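Local coordinates for oligopeptide ABC transporter, periplasmic oligopeptide-binding protein, putative (Thermotoga maritima MSB8, PDB 5IPW) that probably binds oligopeptides in the periplasm and passes them to an ABC transporter for uptake into the cell, at residues 72-77 with 617-622; 496-501 with 611-616; 506-511 with 573-578; 579-582 with 586-589. All coordinates share one frame; numbering follows the deposited sequence.

Contact 1. Residues 72-77 with 617-622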
loop_
_atom_site.group_PDB
_atom_site.type_symbol
_atom_site.label_atom_id
_atom_site.label_comp_id
_atom_site.label_asym_id
_atom_site.label_seq_id
_atom_site.Cartn_x
_atom_site.Cartn_y
_atom_site.Cartn_z
ATOM N N ASP A 72 6.912 15.424 8.165
ATOM C CA ASP A 72 5.686 14.656 7.961
ATOM C C ASP A 72 5.110 14.877 6.553
ATOM O O ASP A 72 3.902 14.939 6.370
ATOM C CB ASP A 72 4.673 15.097 9.031
ATOM C CG ASP A 72 3.787 13.976 9.511
ATOM O OD1 ASP A 72 3.870 12.836 8.995
ATOM O OD2 ASP A 72 2.999 14.258 10.436
ATOM N N ARG A 73 5.999 14.970 5.567
ATOM C CA ARG A 73 5.664 15.323 4.184
ATOM C C ARG A 73 4.573 14.427 3.588
ATOM O O ARG A 73 3.584 14.921 3.045
ATOM C CB ARG A 73 6.945 15.244 3.334
ATOM C CG ARG A 73 6.775 15.399 1.829
ATOM C CD ARG A 73 8.121 15.310 1.119
ATOM N NE ARG A 73 8.959 16.471 1.403
ATOM C CZ ARG A 73 8.919 17.628 0.741
ATOM N NH1 ARG A 73 8.085 17.815 -0.275
ATOM N NH2 ARG A 73 9.730 18.618 1.093
ATOM N N TRP A 74 4.753 13.118 3.722
ATOM C CA TRP A 74 3.930 12.144 2.994
ATOM C C TRP A 74 2.504 12.007 3.503
ATOM O O TRP A 74 1.654 11.452 2.813
ATOM C CB TRP A 74 4.613 10.785 2.972
ATOM C CG TRP A 74 5.935 10.884 2.333
ATOM C CD1 TRP A 74 7.143 10.807 2.947
ATOM C CD2 TRP A 74 6.199 11.151 0.951
ATOM N NE1 TRP A 74 8.150 10.979 2.033
ATOM C CE2 TRP A 74 7.599 11.194 0.799
ATOM C CE3 TRP A 74 5.389 11.339 -0.175
ATOM C CZ2 TRP A 74 8.210 11.416 -0.436
ATOM C CZ3 TRP A 74 5.997 11.564 -1.402
ATOM C CH2 TRP A 74 7.395 11.599 -1.522
ATOM N N GLY A 75 2.245 12.506 4.701
ATOM C CA GLY A 75 0.888 12.597 5.199
ATOM C C GLY A 75 0.074 13.596 4.408
ATOM O O GLY A 75 -1.109 13.381 4.160
ATOM N N ILE A 76 0.710 14.696 4.024
ATOM C CA ILE A 76 0.062 15.699 3.194
ATOM C C ILE A 76 -0.088 15.128 1.792
ATOM O O ILE A 76 -1.161 15.178 1.222
ATOM C CB ILE A 76 0.878 17.001 3.102
ATOM C CG1 ILE A 76 1.158 17.590 4.493
ATOM C CG2 ILE A 76 0.166 18.022 2.226
ATOM C CD1 ILE A 76 -0.067 17.976 5.290
ATOM N N SER A 77 0.993 14.575 1.252
ATOM C CA SER A 77 0.956 13.978 -0.082
ATOM C C SER A 77 -0.215 13.012 -0.258
ATOM O O SER A 77 -0.904 13.059 -1.268
ATOM C CB SER A 77 2.250 13.233 -0.400
ATOM O OG SER A 77 2.153 12.625 -1.679
ATOM N N VAL A 617 0.891 1.179 -0.135
ATOM C CA VAL A 617 0.585 0.908 -1.540
ATOM C C VAL A 617 -0.756 1.494 -1.992
ATOM O O VAL A 617 -0.899 1.892 -3.146
ATOM C CB VAL A 617 0.637 -0.611 -1.846
ATOM C CG1 VAL A 617 -0.268 -1.402 -0.907
ATOM C CG2 VAL A 617 0.278 -0.898 -3.299
ATOM N N LEU A 618 -1.732 1.552 -1.090
ATOM C CA LEU A 618 -3.036 2.142 -1.406
ATOM C C LEU A 618 -3.085 3.641 -1.104
ATOM O O LEU A 618 -4.131 4.283 -1.246
ATOM C CB LEU A 618 -4.141 1.425 -0.635
ATOM C CG LEU A 618 -4.257 -0.087 -0.822
ATOM C CD1 LEU A 618 -5.323 -0.638 0.113
ATOM C CD2 LEU A 618 -4.575 -0.446 -2.265
ATOM N N ARG A 619 -1.952 4.192 -0.684
ATOM C CA ARG A 619 -1.803 5.631 -0.444
ATOM C C ARG A 619 -2.741 6.134 0.652
ATOM O O ARG A 619 -3.115 7.298 0.658
ATOM C CB ARG A 619 -2.029 6.423 -1.746
ATOM C CG ARG A 619 -1.334 5.864 -2.986
ATOM C CD ARG A 619 0.156 5.658 -2.779
ATOM N NE ARG A 619 0.822 6.915 -2.456
ATOM C CZ ARG A 619 1.935 7.035 -1.736
ATOM N NH1 ARG A 619 2.545 5.971 -1.229
ATOM N NH2 ARG A 619 2.438 8.238 -1.512
ATOM N N THR A 620 -3.105 5.257 1.584
ATOM C CA THR A 620 -4.072 5.602 2.617
ATOM C C THR A 620 -3.666 6.925 3.267
ATOM O O THR A 620 -2.500 7.116 3.572
ATOM C CB THR A 620 -4.191 4.473 3.657
ATOM O OG1 THR A 620 -4.671 3.286 3.012
ATOM C CG2 THR A 620 -5.158 4.833 4.762
ATOM N N PRO A 621 -4.626 7.852 3.466
ATOM C CA PRO A 621 -6.068 7.742 3.272
ATOM C C PRO A 621 -6.605 8.087 1.880
ATOM O O PRO A 621 -7.815 8.206 1.736
ATOM C CB PRO A 621 -6.606 8.750 4.284
ATOM C CG PRO A 621 -5.611 9.859 4.219
ATOM C CD PRO A 621 -4.271 9.193 3.975
ATOM N N LEU A 622 -5.756 8.224 0.864
ATOM C CA LEU A 622 -6.254 8.478 -0.505
ATOM C C LEU A 622 -7.266 7.423 -0.935
ATOM O O LEU A 622 -8.206 7.682 -1.682
ATOM C CB LEU A 622 -5.108 8.488 -1.509
ATOM C CG LEU A 622 -5.504 8.856 -2.940
ATOM C CD1 LEU A 622 -5.998 10.293 -2.996
ATOM C CD2 LEU A 622 -4.335 8.653 -3.886
#
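R619 lays the end of its guanidinium beside W74 and S77, on the first turns of helix 73-80; the nearest CA atoms, those of S77 and R619, stay 8.8 Å apart, and the long arginine side chain bridges most of the interval. R619 CB lies 3.7 Å from L622 CB, three residues on in the same loop. CG is also close to the L622 side chain, and CD lies close to the carbonyl O of D616. The first three torsions turn the same way (-45°, -54° and -60°), coiling the arm and carrying the head across to the helix. NE makes a salt bridge with E81, four residues beyond S77, which probably balances the charge of this buried arginine, while NH1 is hydrogen-bonded to D616 O. At the tip, R619 NH2 comes within 4.4 Å of S77 OG and 4.5 Å of W74 CE3, both met at the edge of the guanidinium close to its plane; toward the indole the approach is oblique. The backbone of R619 to L622 forms a type VI turn: the peptide bond before P621 is cis and L622 N is hydrogen-bonded to R619 O at 2.8 Å. This turn follows strand 613-614, so the C-terminal part of the chain here meets a helix from near the N-terminus, consistent with family 5 binding proteins, in which the two termini share one lobe. W74 has the CD of R73 4.1 Å above one face of its ring, offset toward the rim, and R73 itself pairs with D229.

Contact 2. Residues 496-501 with 611-616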
loop_
_atom_site.group_PDB
_atom_site.type_symbol
_atom_site.label_atom_id
_atom_site.label_comp_id
_atom_site.label_asym_id
_atom_site.label_seq_id
_atom_site.Cartn_x
_atom_site.Cartn_y
_atom_site.Cartn_z
ATOM N N ARG A 496 1.655 -5.980 4.057
ATOM C CA ARG A 496 1.456 -5.897 2.614
ATOM C C ARG A 496 0.718 -7.118 2.091
ATOM O O ARG A 496 1.137 -7.744 1.119
ATOM C CB ARG A 496 2.793 -5.719 1.889
ATOM C CG ARG A 496 3.603 -4.546 2.412
ATOM C CD ARG A 496 4.844 -4.294 1.576
ATOM N NE ARG A 496 5.919 -3.699 2.376
ATOM C CZ ARG A 496 6.822 -4.384 3.084
ATOM N NH1 ARG A 496 6.812 -5.717 3.118
ATOM N NH2 ARG A 496 7.752 -3.725 3.769
ATOM N N ALA A 497 -0.396 -7.435 2.743
ATOM C CA ALA A 497 -1.220 -8.580 2.378
ATOM C C ALA A 497 -2.590 -8.155 1.831
ATOM O O ALA A 497 -3.582 -8.858 2.018
ATOM C CB ALA A 497 -1.386 -9.491 3.584
ATOM N N ALA A 498 -2.637 -6.998 1.170
ATOM C CA ALA A 498 -3.820 -6.564 0.431
ATOM C C ALA A 498 -3.500 -6.589 -1.054
ATOM O O ALA A 498 -4.130 -7.315 -1.824
ATOM C CB ALA A 498 -4.240 -5.171 0.861
ATOM N N GLN A 499 -2.507 -5.794 -1.448
ATOM C CA GLN A 499 -2.024 -5.782 -2.817
ATOM C C GLN A 499 -0.590 -6.301 -2.817
ATOM O O GLN A 499 0.363 -5.522 -2.727
ATOM C CB GLN A 499 -2.107 -4.375 -3.407
ATOM C CG GLN A 499 -1.656 -4.292 -4.856
ATOM C CD GLN A 499 -2.287 -5.362 -5.715
ATOM O OE1 GLN A 499 -1.732 -6.445 -5.877
ATOM N NE2 GLN A 499 -3.470 -5.082 -6.239
ATOM N N PRO A 500 -0.432 -7.631 -2.907
ATOM C CA PRO A 500 0.887 -8.254 -2.836
ATOM C C PRO A 500 1.787 -7.915 -4.009
ATOM O O PRO A 500 2.987 -7.840 -3.829
ATOM C CB PRO A 500 0.580 -9.757 -2.870
ATOM C CG PRO A 500 -0.884 -9.880 -2.664
ATOM C CD PRO A 500 -1.471 -8.627 -3.207
ATOM N N LEU A 501 1.207 -7.699 -5.187
ATOM C CA LEU A 501 1.978 -7.603 -6.432
ATOM C C LEU A 501 2.944 -6.416 -6.549
ATOM O O LEU A 501 3.817 -6.417 -7.414
ATOM C CB LEU A 501 1.031 -7.638 -7.629
ATOM C CG LEU A 501 0.366 -9.004 -7.824
ATOM C CD1 LEU A 501 -0.913 -8.888 -8.642
ATOM C CD2 LEU A 501 1.330 -9.986 -8.478
ATOM N N PHE A 611 -15.516 1.196 6.962
ATOM C CA PHE A 611 -14.462 0.183 6.910
ATOM C C PHE A 611 -13.462 0.532 5.815
ATOM O O PHE A 611 -13.817 1.135 4.800
ATOM C CB PHE A 611 -15.063 -1.202 6.645
ATOM C CG PHE A 611 -16.171 -1.577 7.594
ATOM C CD1 PHE A 611 -15.886 -2.045 8.875
ATOM C CD2 PHE A 611 -17.505 -1.455 7.210
ATOM C CE1 PHE A 611 -16.906 -2.389 9.750
ATOM C CE2 PHE A 611 -18.529 -1.798 8.079
ATOM C CZ PHE A 611 -18.228 -2.263 9.353
ATOM N N LEU A 612 -12.214 0.143 6.031
ATOM C CA LEU A 612 -11.145 0.401 5.083
ATOM C C LEU A 612 -9.930 -0.430 5.465
ATOM O O LEU A 612 -9.676 -0.671 6.644
ATOM C CB LEU A 612 -10.763 1.884 5.087
ATOM C CG LEU A 612 -9.956 2.409 3.898
ATOM C CD1 LEU A 612 -10.859 2.635 2.704
ATOM C CD2 LEU A 612 -9.264 3.712 4.257
ATOM N N VAL A 613 -9.175 -0.862 4.463
ATOM C CA VAL A 613 -7.887 -1.513 4.710
ATOM C C VAL A 613 -6.815 -0.476 4.391
ATOM O O VAL A 613 -6.919 0.261 3.411
ATOM C CB VAL A 613 -7.726 -2.887 3.973
ATOM C CG1 VAL A 613 -8.951 -3.244 3.140
ATOM C CG2 VAL A 613 -6.455 -2.970 3.135
ATOM N N THR A 614 -5.804 -0.407 5.249
ATOM C CA THR A 614 -4.812 0.652 5.181
ATOM C C THR A 614 -3.444 0.079 4.871
ATOM O O THR A 614 -3.042 -0.917 5.466
ATOM C CB THR A 614 -4.744 1.415 6.510
ATOM O OG1 THR A 614 -4.217 0.558 7.528
ATOM C CG2 THR A 614 -6.122 1.882 6.916
ATOM N N ASP A 615 -2.736 0.723 3.947
ATOM C CA ASP A 615 -1.428 0.269 3.470
ATOM C C ASP A 615 -0.795 1.420 2.678
ATOM O O ASP A 615 -1.511 2.264 2.142
ATOM C CB ASP A 615 -1.594 -0.978 2.578
ATOM C CG ASP A 615 -0.375 -1.918 2.611
ATOM O OD1 ASP A 615 0.606 -1.633 3.336
ATOM O OD2 ASP A 615 -0.407 -2.955 1.901
ATOM N N ASP A 616 0.533 1.467 2.608
ATOM C CA ASP A 616 1.217 2.537 1.862
ATOM C C ASP A 616 0.970 2.409 0.352
ATOM O O ASP A 616 0.848 3.410 -0.348
ATOM C CB ASP A 616 2.723 2.561 2.173
ATOM C CG ASP A 616 3.487 3.591 1.331
ATOM O OD1 ASP A 616 3.879 3.266 0.185
ATOM O OD2 ASP A 616 3.710 4.722 1.815
#
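D615 turns its carboxylate toward the backbone of R496, with OD2 3.6 Å from R496 CA and 4.2 Å from its CB. The carboxylate gets there because CG stands anti to the backbone N of D615 (chi1 -151°). Its other oxygen, OD1, folds back to take a weak hydrogen bond from D616 N at 3.2 Å. The guanidinium of R496 does not pair with this carboxylate: its side chain is extended over the middle torsions, and NE remains 5.8 Å from D615 OD1, too far for a salt bridge. Two residues along on each side, A498 CB meets V613 CG2 at 3.9 Å, a plain methyl-to-methyl contact. V613 belongs to the short strand 613-614, which runs parallel to 326-333 at the border of a small sheet near the centre of the chain; the loop 496-501, which follows strand 489-494, packs against it, consistent with the hinge region between the lobes of a two-lobed binding protein. T614 directs its side chain the other way, with OG1 bonded to I332 O. Farther along the loop, Q499 curls its amide so that OE1 accepts L501 N on a lone pair in the carbonyl plane at 3.3 Å, while NE2 reaches G91 O.

Contact 3. Residues 506-511 with 573-578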
loop_
_atom_site.group_PDB
_atom_site.type_symbol
_atom_site.label_atom_id
_atom_site.label_comp_id
_atom_site.label_asym_id
_atom_site.label_seq_id
_atom_site.Cartn_x
_atom_site.Cartn_y
_atom_site.Cartn_z
ATOM N N VAL A 506 6.708 -12.331 -0.709
ATOM C CA VAL A 506 6.165 -13.240 0.301
ATOM C C VAL A 506 5.273 -14.326 -0.307
ATOM O O VAL A 506 5.233 -15.447 0.194
ATOM C CB VAL A 506 5.396 -12.474 1.398
ATOM C CG1 VAL A 506 4.619 -13.427 2.297
ATOM C CG2 VAL A 506 6.364 -11.655 2.234
ATOM N N ILE A 507 4.560 -13.996 -1.374
ATOM C CA ILE A 507 3.700 -14.970 -2.024
ATOM C C ILE A 507 4.499 -15.748 -3.060
ATOM O O ILE A 507 4.379 -16.970 -3.148
ATOM C CB ILE A 507 2.463 -14.299 -2.659
ATOM C CG1 ILE A 507 1.349 -14.126 -1.626
ATOM C CG2 ILE A 507 1.884 -15.146 -3.779
ATOM C CD1 ILE A 507 1.777 -13.518 -0.308
ATOM N N PHE A 508 5.317 -15.040 -3.834
ATOM C CA PHE A 508 6.006 -15.631 -4.973
ATOM C C PHE A 508 7.517 -15.711 -4.783
ATOM O O PHE A 508 8.189 -14.682 -4.710
ATOM C CB PHE A 508 5.694 -14.824 -6.226
ATOM C CG PHE A 508 4.234 -14.769 -6.542
ATOM C CD1 PHE A 508 3.574 -15.900 -6.988
ATOM C CD2 PHE A 508 3.512 -13.598 -6.375
ATOM C CE1 PHE A 508 2.224 -15.868 -7.278
ATOM C CE2 PHE A 508 2.158 -13.557 -6.663
ATOM C CZ PHE A 508 1.514 -14.695 -7.115
ATOM N N PRO A 509 8.059 -16.938 -4.707
ATOM C CA PRO A 509 9.502 -17.099 -4.695
ATOM C C PRO A 509 10.155 -16.500 -5.927
ATOM O O PRO A 509 9.633 -16.652 -7.026
ATOM C CB PRO A 509 9.681 -18.616 -4.671
ATOM C CG PRO A 509 8.471 -19.112 -3.965
ATOM C CD PRO A 509 7.367 -18.201 -4.402
ATOM N N GLY A 510 11.272 -15.804 -5.729
ATOM C CA GLY A 510 12.045 -15.227 -6.829
ATOM C C GLY A 510 11.343 -14.126 -7.609
ATOM O O GLY A 510 11.693 -13.860 -8.762
ATOM N N SER A 511 10.354 -13.481 -6.994
ATOM C CA SER A 511 9.697 -12.329 -7.611
ATOM C C SER A 511 10.467 -11.037 -7.323
ATOM O O SER A 511 10.231 -10.017 -7.966
ATOM C CB SER A 511 8.265 -12.202 -7.114
ATOM O OG SER A 511 8.235 -12.110 -5.706
ATOM N N GLU A 573 -7.668 -14.723 -11.375
ATOM C CA GLU A 573 -7.677 -16.174 -11.557
ATOM C C GLU A 573 -6.305 -16.789 -11.262
ATOM O O GLU A 573 -6.226 -17.873 -10.686
ATOM C CB GLU A 573 -8.112 -16.537 -12.984
ATOM C CG GLU A 573 -9.570 -16.217 -13.295
ATOM C CD GLU A 573 -9.888 -16.284 -14.777
ATOM O OE1 GLU A 573 -9.042 -16.771 -15.561
ATOM O OE2 GLU A 573 -10.991 -15.845 -15.160
ATOM N N LEU A 574 -5.238 -16.102 -11.671
ATOM C CA LEU A 574 -3.865 -16.559 -11.410
ATOM C C LEU A 574 -3.483 -16.458 -9.928
ATOM O O LEU A 574 -2.807 -17.342 -9.396
ATOM C CB LEU A 574 -2.865 -15.788 -12.276
ATOM C CG LEU A 574 -2.899 -16.125 -13.775
ATOM C CD1 LEU A 574 -2.152 -15.073 -14.585
ATOM C CD2 LEU A 574 -2.337 -17.511 -14.066
ATOM N N MET A 575 -3.919 -15.390 -9.265
ATOM C CA MET A 575 -3.701 -15.240 -7.828
ATOM C C MET A 575 -4.478 -16.275 -7.032
ATOM O O MET A 575 -4.049 -16.680 -5.956
ATOM C CB MET A 575 -4.100 -13.840 -7.361
ATOM C CG MET A 575 -3.132 -12.745 -7.784
ATOM S SD MET A 575 -1.477 -12.899 -7.078
ATOM C CE MET A 575 -1.793 -12.756 -5.319
ATOM N N ALA A 576 -5.629 -16.686 -7.559
ATOM C CA ALA A 576 -6.411 -17.768 -6.964
ATOM C C ALA A 576 -5.570 -19.036 -6.835
ATOM O O ALA A 576 -5.543 -19.660 -5.779
ATOM C CB ALA A 576 -7.657 -18.043 -7.796
ATOM N N GLU A 577 -4.870 -19.388 -7.910
ATOM C CA GLU A 577 -4.020 -20.585 -7.936
ATOM C C GLU A 577 -2.879 -20.495 -6.922
ATOM O O GLU A 577 -2.573 -21.462 -6.221
ATOM C CB GLU A 577 -3.412 -20.790 -9.322
ATOM C CG GLU A 577 -4.393 -20.670 -10.472
ATOM C CD GLU A 577 -3.946 -21.448 -11.684
ATOM O OE1 GLU A 577 -3.764 -22.675 -11.559
ATOM O OE2 GLU A 577 -3.778 -20.837 -12.761
ATOM N N ALA A 578 -2.245 -19.328 -6.867
ATOM C CA ALA A 578 -1.161 -19.080 -5.930
ATOM C C ALA A 578 -1.619 -19.293 -4.496
ATOM O O ALA A 578 -0.953 -19.967 -3.712
ATOM C CB ALA A 578 -0.645 -17.662 -6.104
#
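The sulfur of M575 lies in the plane of the F508 ring rather than over its face, 4.7 Å from the centroid and 88° off the ring normal. In this edge-on Met-aromatic contact M575 SD touches CZ and CE2 of F508 at 3.5 and 3.7 Å. With CG beside the backbone N (chi1 -73°), the bend at chi2 brings SD to the ring. One turn along the helix, A578 puts its CB 3.6 Å from F508 CE1, meeting the ring obliquely. The same methyl faces I507, whose CG2 is 4.3 Å from A578 CB and also sits over the centre of one face of the F508 ring. F508 to S511 form a type II turn with G510 at positive phi; S511 OG donates to F508 O at 2.8 Å, holding it closed. From helix 550-564 the Y559 ring meets that of F508 and I562 touches its side chain, which thus wedges between two helices. Replacing F508 with an alanine would probably open a gap between loop and helix and leave the M575 sulfur without its aromatic partner. All four touching residues are buried, and the contact relies on apolar fit, with the sulfur's lone-pair density probably attracted to the positive rim hydrogens of the phenyl.

Contact 4. Residues 579-582 with 586-589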
loop_
_atom_site.group_PDB
_atom_site.type_symbol
_atom_site.label_atom_id
_atom_site.label_comp_id
_atom_site.label_asym_id
_atom_site.label_seq_id
_atom_site.Cartn_x
_atom_site.Cartn_y
_atom_site.Cartn_z
ATOM N N THR A 579 -2.765 -18.714 -4.162
ATOM C CA THR A 579 -3.312 -18.826 -2.817
ATOM C C THR A 579 -3.813 -20.244 -2.538
ATOM O O THR A 579 -3.894 -20.655 -1.385
ATOM C CB THR A 579 -4.455 -17.820 -2.594
ATOM O OG1 THR A 579 -5.466 -18.005 -3.596
ATOM C CG2 THR A 579 -3.930 -16.402 -2.660
ATOM N N LYS A 580 -4.168 -20.971 -3.597
ATOM C CA LYS A 580 -4.512 -22.388 -3.487
ATOM C C LYS A 580 -3.270 -23.130 -3.030
ATOM O O LYS A 580 -3.276 -23.799 -2.004
ATOM C CB LYS A 580 -5.010 -22.947 -4.836
ATOM C CG LYS A 580 -5.389 -24.426 -4.828
ATOM C CD LYS A 580 -5.518 -24.999 -6.233
ATOM C CE LYS A 580 -5.544 -26.520 -6.199
ATOM N NZ LYS A 580 -5.710 -27.134 -7.548
ATOM N N ILE A 581 -2.195 -22.978 -3.790
ATOM C CA ILE A 581 -0.920 -23.599 -3.457
ATOM C C ILE A 581 -0.523 -23.320 -1.998
ATOM O O ILE A 581 -0.295 -24.247 -1.224
ATOM C CB ILE A 581 0.176 -23.146 -4.441
ATOM C CG1 ILE A 581 -0.020 -23.871 -5.782
ATOM C CG2 ILE A 581 1.556 -23.409 -3.858
ATOM C CD1 ILE A 581 0.860 -23.388 -6.920
ATOM N N HIS A 582 -0.481 -22.052 -1.613
ATOM C CA HIS A 582 -0.184 -21.682 -0.225
ATOM C C HIS A 582 -1.175 -22.261 0.787
ATOM O O HIS A 582 -0.918 -22.253 1.993
ATOM C CB HIS A 582 -0.161 -20.155 -0.064
ATOM C CG HIS A 582 1.144 -19.519 -0.427
ATOM N ND1 HIS A 582 2.102 -19.204 0.515
ATOM C CD2 HIS A 582 1.648 -19.128 -1.622
ATOM C CE1 HIS A 582 3.139 -18.651 -0.087
ATOM N NE2 HIS A 582 2.890 -18.591 -1.382
ATOM N N LEU A 586 1.502 -25.337 3.918
ATOM C CA LEU A 586 1.408 -24.261 4.908
ATOM C C LEU A 586 2.781 -23.768 5.347
ATOM O O LEU A 586 3.121 -23.809 6.533
ATOM C CB LEU A 586 0.558 -24.710 6.103
ATOM C CG LEU A 586 -0.836 -24.088 6.216
ATOM C CD1 LEU A 586 -1.600 -24.130 4.905
ATOM C CD2 LEU A 586 -1.621 -24.804 7.303
ATOM N N TRP A 587 3.550 -23.271 4.380
ATOM C CA TRP A 587 4.921 -22.821 4.630
ATOM C C TRP A 587 5.010 -21.687 5.636
ATOM O O TRP A 587 5.990 -21.582 6.364
ATOM C CB TRP A 587 5.566 -22.370 3.342
ATOM C CG TRP A 587 5.737 -23.453 2.366
ATOM C CD1 TRP A 587 6.497 -24.576 2.505
ATOM C CD2 TRP A 587 5.153 -23.517 1.070
ATOM N NE1 TRP A 587 6.419 -25.339 1.369
ATOM C CE2 TRP A 587 5.601 -24.709 0.469
ATOM C CE3 TRP A 587 4.293 -22.676 0.354
ATOM C CZ2 TRP A 587 5.216 -25.085 -0.816
ATOM C CZ3 TRP A 587 3.912 -23.046 -0.920
ATOM C CH2 TRP A 587 4.371 -24.243 -1.494
ATOM N N MET A 588 3.995 -20.827 5.663
ATOM C CA MET A 588 3.890 -19.811 6.707
ATOM C C MET A 588 2.756 -20.172 7.644
ATOM O O MET A 588 1.639 -20.434 7.205
ATOM C CB MET A 588 3.650 -18.425 6.105
ATOM C CG MET A 588 4.907 -17.753 5.574
ATOM S SD MET A 588 4.588 -16.196 4.720
ATOM C CE MET A 588 3.871 -16.816 3.201
ATOM N N ILE A 589 3.051 -20.193 8.936
ATOM C CA ILE A 589 2.047 -20.464 9.954
ATOM C C ILE A 589 1.933 -19.226 10.822
ATOM O O ILE A 589 2.783 -18.966 11.673
ATOM C CB ILE A 589 2.407 -21.698 10.814
ATOM C CG1 ILE A 589 2.453 -22.960 9.941
ATOM C CG2 ILE A 589 1.396 -21.875 11.936
ATOM C CD1 ILE A 589 3.039 -24.170 10.637
#
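The last turns of helix 568-584 and the loop leading from it to strand 589-591 fold back on each other through H582 and W587. The two rings form a T-shaped pair: the indole presents its edge to a face of the imidazole, with planes at 86° and the centroids of the imidazole and the six-membered ring 5.5 Å apart. W587 CE3 stands 4.1 Å above the imidazole plane, toward the rim. The neighbouring indole edge is met by I581, whose CG2 touches W587 CH2 and CZ3, both at 3.8 Å. CG2 reaches it by standing anti to the backbone N of I581. M588, bent at its last torsion (chi3 -73°), brings CE obliquely to within 3.8 Å of H582 CE1. L586 completes the contact with CD1, 3.5 Å from the carbonyl O of H582. Rotation of the imidazole is further limited by NE2, hydrogen-bonded to I507 O. W518 stacks on W587 and also meets H582, and Y345 meets the indole edge-to-face, so the pair belongs to a larger aromatic cluster. The whole is a tight helix-to-strand connection: the end of the helix packs, through an aromatic pair and aliphatic neighbours, on the loop leading into 589-591, an outer strand of a mixed sheet.

Overall arrangement
The contacts step across the molecule, from contact 1, on helix 73-80, to contact 4 at the end of helix 568-584, with centres about 31 Å apart. Contact 2, whose centre is about 5 Å from the centre of the chain, touches contact 1 through T620 and L618 and contact 3 through P500 and L501. Contacts 3 and 4 share helix 568-584, lie about 10 Å apart between centres and touch directly, through I507 and V506 on one side and H582 and M588 on the other. Along the chain, contact 2 is nested within contact 1, and contacts 3 and 4 follow in series within contact 2. Three long-range contacts and one local one thus form a connected path, consistent with two lobes connected at a central hinge.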